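Local coordinates for putative exported protein (Bordetella parapertussis, PDB 3OCJ) that is of unknown function but has a class I S-adenosylmethionine-dependent methyltransferase fold, probably transfers methyl groups, and holds a palmitic acid in the crystal, at residues E132-D137 with A164-A169; Q145-D150 with E186-L191; L255-T258 with Q262-W265. All coordinates share one frame; numbering follows the deposited sequence.

Contact 1: E132-D137 with A164-A169; sequences ELLALD and AGHALA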
# COMPACT_ATOMS: atom_id res chain seq x y z
N GLU A 132 -9.85 -2.43 4.85
CA GLU A 132 -10.60 -3.12 3.81
C GLU A 132 -11.57 -4.14 4.42
O GLU A 132 -12.72 -4.22 4.03
CB GLU A 132 -9.67 -3.75 2.76
CG GLU A 132 -8.87 -4.97 3.21
CD GLU A 132 -7.69 -4.64 4.11
OE1 GLU A 132 -7.57 -3.48 4.56
OE2 GLU A 132 -6.87 -5.55 4.36
N LEU A 133 -11.12 -4.90 5.42
CA LEU A 133 -11.98 -5.91 6.03
C LEU A 133 -13.13 -5.30 6.83
O LEU A 133 -14.24 -5.84 6.86
CB LEU A 133 -11.17 -6.87 6.90
CG LEU A 133 -10.10 -7.72 6.21
CD1 LEU A 133 -9.49 -8.69 7.22
CD2 LEU A 133 -10.66 -8.46 5.02
N LEU A 134 -12.88 -4.16 7.48
CA LEU A 134 -13.91 -3.52 8.29
C LEU A 134 -14.94 -2.77 7.42
O LEU A 134 -15.97 -2.34 7.92
CB LEU A 134 -13.28 -2.58 9.32
CG LEU A 134 -12.45 -3.26 10.41
CD1 LEU A 134 -11.68 -2.22 11.23
CD2 LEU A 134 -13.32 -4.12 11.32
N ALA A 135 -14.64 -2.63 6.14
CA ALA A 135 -15.55 -1.93 5.23
C ALA A 135 -16.52 -2.87 4.51
O ALA A 135 -17.44 -2.40 3.84
CB ALA A 135 -14.76 -1.11 4.20
N LEU A 136 -16.32 -4.17 4.65
CA LEU A 136 -17.15 -5.13 3.91
C LEU A 136 -18.55 -5.27 4.49
O LEU A 136 -18.81 -4.88 5.63
CB LEU A 136 -16.47 -6.51 3.85
CG LEU A 136 -15.05 -6.57 3.29
CD1 LEU A 136 -14.51 -7.99 3.33
CD2 LEU A 136 -15.01 -6.02 1.88
N ASP A 137 -19.45 -5.82 3.69
CA ASP A 137 -20.83 -6.05 4.11
C ASP A 137 -20.95 -7.48 4.59
O ASP A 137 -20.81 -8.42 3.81
CB ASP A 137 -21.76 -5.79 2.91
CG ASP A 137 -23.23 -6.01 3.24
OD1 ASP A 137 -23.55 -6.39 4.38
OD2 ASP A 137 -24.07 -5.80 2.34
N ALA A 164 -13.42 -1.04 17.22
CA ALA A 164 -14.04 -1.03 18.54
C ALA A 164 -15.57 -1.03 18.55
O ALA A 164 -16.19 -1.67 19.41
CB ALA A 164 -13.50 0.12 19.39
N GLY A 165 -16.18 -0.31 17.62
CA GLY A 165 -17.63 -0.21 17.58
C GLY A 165 -18.26 -1.02 16.46
O GLY A 165 -19.46 -0.94 16.20
N HIS A 166 -17.43 -1.82 15.79
CA HIS A 166 -17.84 -2.59 14.63
C HIS A 166 -18.60 -3.85 15.05
O HIS A 166 -18.39 -4.38 16.14
CB HIS A 166 -16.59 -2.98 13.83
CG HIS A 166 -16.87 -3.45 12.44
ND1 HIS A 166 -17.30 -4.73 12.16
CD2 HIS A 166 -16.77 -2.82 11.25
CE1 HIS A 166 -17.45 -4.87 10.86
NE2 HIS A 166 -17.14 -3.72 10.28
N ALA A 167 -19.48 -4.32 14.17
CA ALA A 167 -20.26 -5.53 14.42
C ALA A 167 -19.39 -6.76 14.66
O ALA A 167 -19.78 -7.66 15.42
CB ALA A 167 -21.22 -5.78 13.25
N LEU A 168 -18.22 -6.79 14.03
CA LEU A 168 -17.32 -7.94 14.12
C LEU A 168 -16.16 -7.72 15.09
O LEU A 168 -15.16 -8.44 15.03
CB LEU A 168 -16.78 -8.31 12.73
CG LEU A 168 -17.66 -9.26 11.91
CD1 LEU A 168 -19.02 -8.64 11.60
CD2 LEU A 168 -16.96 -9.69 10.61
N ALA A 169 -16.28 -6.74 15.98
CA ALA A 169 -15.20 -6.45 16.93
C ALA A 169 -14.76 -7.69 17.70
O ALA A 169 -13.58 -7.87 18.00
CB ALA A 169 -15.62 -5.35 17.89

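Contact 2: Q145-D150 with E186-L191; sequences QLVGID and EGYDLL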
# COMPACT_ATOMS: atom_id res chain seq x y z
N GLN A 145 -14.70 -15.16 10.56
CA GLN A 145 -13.64 -14.84 11.51
C GLN A 145 -12.57 -14.05 10.80
O GLN A 145 -12.19 -14.39 9.68
CB GLN A 145 -13.03 -16.11 12.09
CG GLN A 145 -14.04 -17.00 12.80
CD GLN A 145 -13.46 -18.34 13.17
OE1 GLN A 145 -12.24 -18.50 13.26
NE2 GLN A 145 -14.32 -19.32 13.41
N LEU A 146 -12.12 -12.97 11.44
CA LEU A 146 -11.08 -12.13 10.87
C LEU A 146 -9.76 -12.29 11.61
O LEU A 146 -9.73 -12.32 12.84
CB LEU A 146 -11.49 -10.65 10.90
CG LEU A 146 -12.81 -10.28 10.21
CD1 LEU A 146 -13.11 -8.80 10.39
CD2 LEU A 146 -12.80 -10.65 8.73
N VAL A 147 -8.68 -12.37 10.86
CA VAL A 147 -7.36 -12.54 11.46
C VAL A 147 -6.44 -11.45 10.91
O VAL A 147 -6.35 -11.25 9.70
CB VAL A 147 -6.77 -13.93 11.14
CG1 VAL A 147 -5.37 -14.09 11.76
CG2 VAL A 147 -7.70 -15.03 11.64
N GLY A 148 -5.78 -10.73 11.80
CA GLY A 148 -4.84 -9.70 11.37
C GLY A 148 -3.45 -10.02 11.85
O GLY A 148 -3.25 -10.31 13.02
N ILE A 149 -2.47 -9.96 10.95
CA ILE A 149 -1.09 -10.19 11.32
C ILE A 149 -0.29 -8.95 10.94
O ILE A 149 -0.39 -8.47 9.82
CB ILE A 149 -0.52 -11.43 10.59
CG1 ILE A 149 -1.37 -12.67 10.91
CG2 ILE A 149 0.94 -11.66 10.97
CD1 ILE A 149 -0.82 -13.95 10.34
N ASP A 150 0.48 -8.42 11.87
CA ASP A 150 1.32 -7.27 11.56
C ASP A 150 2.49 -7.27 12.52
O ASP A 150 2.37 -7.74 13.64
CB ASP A 150 0.51 -5.96 11.68
CG ASP A 150 1.08 -4.84 10.83
OD1 ASP A 150 2.25 -4.46 11.04
OD2 ASP A 150 0.35 -4.30 9.97
N GLU A 186 -2.66 -23.97 6.21
CA GLU A 186 -4.07 -24.18 5.90
C GLU A 186 -5.00 -23.63 6.98
O GLU A 186 -5.89 -24.33 7.48
CB GLU A 186 -4.35 -25.67 5.64
CG GLU A 186 -3.56 -26.25 4.47
CD GLU A 186 -3.97 -27.67 4.13
OE1 GLU A 186 -4.81 -28.25 4.85
OE2 GLU A 186 -3.45 -28.22 3.14
N GLY A 187 -4.80 -22.37 7.35
CA GLY A 187 -5.60 -21.72 8.36
C GLY A 187 -6.66 -20.78 7.82
O GLY A 187 -7.63 -20.47 8.52
N TYR A 188 -6.50 -20.31 6.59
CA TYR A 188 -7.37 -19.25 6.08
C TYR A 188 -8.06 -19.61 4.77
O TYR A 188 -7.47 -20.23 3.89
CB TYR A 188 -6.58 -17.94 5.87
CG TYR A 188 -5.57 -17.64 6.96
CD1 TYR A 188 -5.95 -17.63 8.30
CD2 TYR A 188 -4.25 -17.36 6.64
CE1 TYR A 188 -5.03 -17.36 9.29
CE2 TYR A 188 -3.32 -17.08 7.63
CZ TYR A 188 -3.72 -17.08 8.94
OH TYR A 188 -2.79 -16.81 9.92
N ASP A 189 -9.30 -19.16 4.63
CA ASP A 189 -10.02 -19.32 3.37
C ASP A 189 -9.65 -18.23 2.38
O ASP A 189 -9.65 -18.44 1.16
CB ASP A 189 -11.52 -19.28 3.63
CG ASP A 189 -11.97 -20.43 4.47
OD1 ASP A 189 -11.98 -21.57 3.96
OD2 ASP A 189 -12.30 -20.21 5.65
N LEU A 190 -9.35 -17.05 2.91
CA LEU A 190 -9.06 -15.87 2.12
C LEU A 190 -7.92 -15.13 2.80
O LEU A 190 -7.90 -15.01 4.02
CB LEU A 190 -10.28 -14.96 2.09
CG LEU A 190 -11.16 -14.92 0.85
CD1 LEU A 190 -12.38 -14.06 1.14
CD2 LEU A 190 -10.37 -14.36 -0.33
N LEU A 191 -6.96 -14.64 2.01
CA LEU A 191 -5.86 -13.85 2.57
C LEU A 191 -5.67 -12.63 1.69
O LEU A 191 -5.61 -12.75 0.46
CB LEU A 191 -4.57 -14.69 2.65
CG LEU A 191 -3.39 -14.05 3.41
CD1 LEU A 191 -2.45 -15.09 4.02
CD2 LEU A 191 -2.60 -13.07 2.54

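Contact 3: L255-T258 with Q262-W265; sequences LVFT and QPRW. With PLM (palmitic acid), chain D.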
# COMPACT_ATOMS: atom_id res chain seq x y z
N LEU A 255 8.64 14.64 -9.45
CA LEU A 255 9.54 15.53 -8.73
C LEU A 255 9.44 15.23 -7.24
O LEU A 255 10.46 15.07 -6.55
CB LEU A 255 9.16 16.99 -9.00
CG LEU A 255 10.03 18.02 -8.29
CD1 LEU A 255 11.49 17.90 -8.72
CD2 LEU A 255 9.50 19.42 -8.58
N VAL A 256 8.22 15.14 -6.74
CA VAL A 256 8.01 14.90 -5.32
C VAL A 256 8.63 13.57 -4.87
O VAL A 256 9.30 13.51 -3.84
CB VAL A 256 6.51 14.99 -4.94
CG1 VAL A 256 6.29 14.58 -3.49
CG2 VAL A 256 6.00 16.41 -5.17
N PHE A 257 8.41 12.51 -5.64
CA PHE A 257 8.95 11.20 -5.28
C PHE A 257 10.46 11.11 -5.51
O PHE A 257 11.21 10.78 -4.60
CB PHE A 257 8.25 10.06 -6.05
CG PHE A 257 6.82 9.78 -5.65
CD1 PHE A 257 6.16 10.56 -4.71
CD2 PHE A 257 6.14 8.71 -6.22
CE1 PHE A 257 4.83 10.28 -4.36
CE2 PHE A 257 4.83 8.43 -5.88
CZ PHE A 257 4.17 9.21 -4.95
N THR A 258 10.91 11.38 -6.73
CA THR A 258 12.32 11.14 -7.04
C THR A 258 13.28 12.08 -6.31
O THR A 258 14.35 11.65 -5.89
CB THR A 258 12.61 11.24 -8.55
OG1 THR A 258 12.41 12.59 -9.00
CG2 THR A 258 11.71 10.31 -9.31
N GLN A 262 11.89 10.39 -1.94
CA GLN A 262 12.68 9.21 -2.29
C GLN A 262 12.09 7.95 -1.66
O GLN A 262 12.71 7.31 -0.82
CB GLN A 262 14.16 9.40 -1.94
CG GLN A 262 14.70 10.70 -2.53
CD GLN A 262 16.20 10.67 -2.76
OE1 GLN A 262 16.97 10.33 -1.86
NE2 GLN A 262 16.61 11.03 -3.97
N PRO A 263 10.88 7.59 -2.07
CA PRO A 263 10.17 6.50 -1.39
C PRO A 263 10.83 5.13 -1.57
O PRO A 263 11.48 4.86 -2.58
CB PRO A 263 8.79 6.47 -2.07
CG PRO A 263 8.75 7.63 -3.01
CD PRO A 263 10.14 8.15 -3.21
N ARG A 264 10.58 4.27 -0.60
CA ARG A 264 11.12 2.91 -0.57
C ARG A 264 10.26 1.90 -1.32
O ARG A 264 10.65 0.74 -1.44
CB ARG A 264 11.19 2.41 0.87
CG ARG A 264 11.94 3.25 1.86
CD ARG A 264 11.52 2.84 3.28
NE ARG A 264 12.32 3.53 4.28
CZ ARG A 264 13.52 3.11 4.68
NH1 ARG A 264 14.04 2.01 4.16
NH2 ARG A 264 14.20 3.80 5.58
N TRP A 265 9.08 2.32 -1.81
CA TRP A 265 8.13 1.40 -2.46
C TRP A 265 8.40 1.21 -3.94
O TRP A 265 7.47 1.10 -4.74
CB TRP A 265 6.69 1.88 -2.24
CG TRP A 265 6.38 3.28 -2.73
CD1 TRP A 265 6.37 3.72 -4.02
CD2 TRP A 265 5.98 4.40 -1.93
NE1 TRP A 265 6.00 5.05 -4.08
CE2 TRP A 265 5.74 5.49 -2.80
CE3 TRP A 265 5.78 4.59 -0.55
CZ2 TRP A 265 5.35 6.75 -2.35
CZ3 TRP A 265 5.38 5.84 -0.10
CH2 TRP A 265 5.17 6.90 -1.00
C1 PLM D . 2.20 1.47 0.48
O1 PLM D . 1.04 1.03 0.37
O2 PLM D . 2.82 1.24 1.54
C2 PLM D . 2.87 2.29 -0.61
C3 PLM D . 1.91 2.72 -1.73
C4 PLM D . 2.63 3.74 -2.60
C5 PLM D . 1.88 4.09 -3.88
C6 PLM D . 0.57 4.82 -3.61
C7 PLM D . 0.67 5.84 -2.48
C8 PLM D . 1.58 7.03 -2.81
C9 PLM D . 1.55 7.98 -1.62
CA PLM D . 2.02 9.38 -1.97
CB PLM D . 1.43 10.37 -0.96
CC PLM D . 2.18 11.69 -0.95
CD PLM D . 1.59 12.62 0.10
CE PLM D . 2.45 13.87 0.22
CF PLM D . 2.20 14.60 1.53
CG PLM D . 0.76 15.07 1.67

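Contact 1: E132-D137 with A164-A169
His-166 lays its imidazole beneath Leu-134, joining two connections of a Rossmann-like methyltransferase domain: the short helix 131-134, and the loop that leads from helix 153-163 into strand 172-176. The leucine meets the ring from one face. Its methyl CD2 stands 3.7 Å above the imidazole plane, displaced toward the rim but still close to the ring normal as seen from the centroid, a CH-pi contact. With CG of His-166 anti to the backbone N (chi1 -164°), the ring reaches across to the backbone of Leu-134, where NE2 donates to Leu-134 O at 3.0 Å. That bond is bent, 135° at the hydrogen, and the oxygen sits somewhat out of the ring plane. One leucine therefore engages the imidazole twice, with a methyl over the face and a carbonyl near the rim. Leu-134 also packs on Leu-162 and Ala-163 of helix 153-163. The second ring nitrogen is used inside the type I turn 166-169, consistent with a neutral imidazole carrying its proton on NE2: Leu-168 N points in the ring plane at His-166 ND1, 2.9 Å away and nearly straight at 169°.

Contact 2: Q145-D150 with E186-L191
The phenol oxygen of Tyr-188 is where this contact comes together: Tyr-188 OH touches Ile-149 CD1 at 3.5 Å and lies 4.2 Å from Val-147 CG1, while its hydrogen bond goes to the hydroxyl of Thr-184, just ahead in the chain. The buried hydroxyl is thus paired with Thr-184 and also touches methyl groups of strand 145-150. No hydrogen bond joins 145-150 to 186-191 directly, because strand 121-124 runs between them in the sheet. The tyrosine spans that gap. Its side chain touches Val-121 and Ala-123 of the intervening strand, and side chains meet although the nearest alpha carbons, those of Val-147 and Tyr-188, are 8.6 Å apart. Val-147 and Ile-149, two residues apart on a regular strand, both aim at the incoming ring. The valine uses CG1, which comes within 4.1 Å of Tyr-188 CE1, and its side chain crosses the phenol at roughly a right angle. Ile-149 reaches further: CG1 lies anti to the carbonyl carbon (chi1 -58°) and the chain then runs on extended (chi2 -175°), carrying CD1 to the oxygen. Both methyls approach the ring obliquely. Just past the tyrosine the chain turns a corner at Asp-189, whose OD2 accepts from Val-121 N. At its other end strand 145-150 finishes in Asp-150, which takes hydrogen bonds from Gly-128 N and Asp-152 N. The parallel order 172-176, 145-150, 121-124, 188-192 is Rossmann-like, and antiparallel strand 298-302 beyond 221-226 marks the class I methyltransferase fold; in relatives an acid ending the second strand commonly binds the cofactor ribose.

Contact 3: L255-T258 with Q262-W265
Phe-257, in the last turns of helix 247-261, faces the chain that follows, 262-265, and each part of its side chain finds something there. CB rests against the pyrrolidine of Pro-263, 3.9 Å from Pro-263 CD, and CG meets CG of the same proline, the two side chains crossing at about a right angle. Further out, one face of the phenyl ring receives the edge of Trp-265: CZ2 of the indole stands over it, displaced toward the rim, 3.8 Å from Phe-257 CZ. This is a T-shaped pair with planes at 78°. At the tip, Phe-257 CZ comes edge-on to the palmitic acid, 3.7 Å from the mid-chain carbon named CA in the ligand. Trp-265 takes the fatty acid differently, offering a face. Palmitate C4 lies 3.4 Å above the centre of the indole, and Pro-263 CB presses on the opposite face, so the ring is sandwiched between proline and lipid. A chi1 of 58° sets Trp-265 CG between its backbone N and carbonyl carbon and turns the indole back over the proline. The backbone underneath is fixed by two bonds: Gln-262 N to Phe-257 O at 2.8 Å, and Gln-262 NE2 to Thr-258 O at 3.0 Å, nearly straight at 170°. Gln-262, the first residue past the helix, has positive phi. The ligand is also hydrogen-bonded to Tyr-199 OH, and Tyr-199 itself packs on Trp-265, whose NE1 hydrogen-bonds a glycerol, probably from the crystallisation liquor. A helix C-terminus with a pi-type turn here lines an aromatic fatty-acid pocket, consistent with a lipid-like ligand or substrate, although none is established.

Overall arrangement
From the N terminus, the chain enters contact 1 at 132-137, just after the first parallel strand, and contact 2 at 145-150 on the next one. It then closes contact 1 at 164-169, beyond helix 153-163, and contact 2 at 186-191, so the two loops cross. They touch as well: Leu-146 on strand 145-150 packs against both Leu-133 and Leu-168 of contact 1. Together they tie the first crossover connections to the parallel part of the sheet. Contact 3 follows in series and spans only the last helical residues of 247-261 and the start of the loop after it. It lies across the chain's centre, about 33 Å from contact 1 and 32 Å from contact 2 between centres, in the palmitate-binding region.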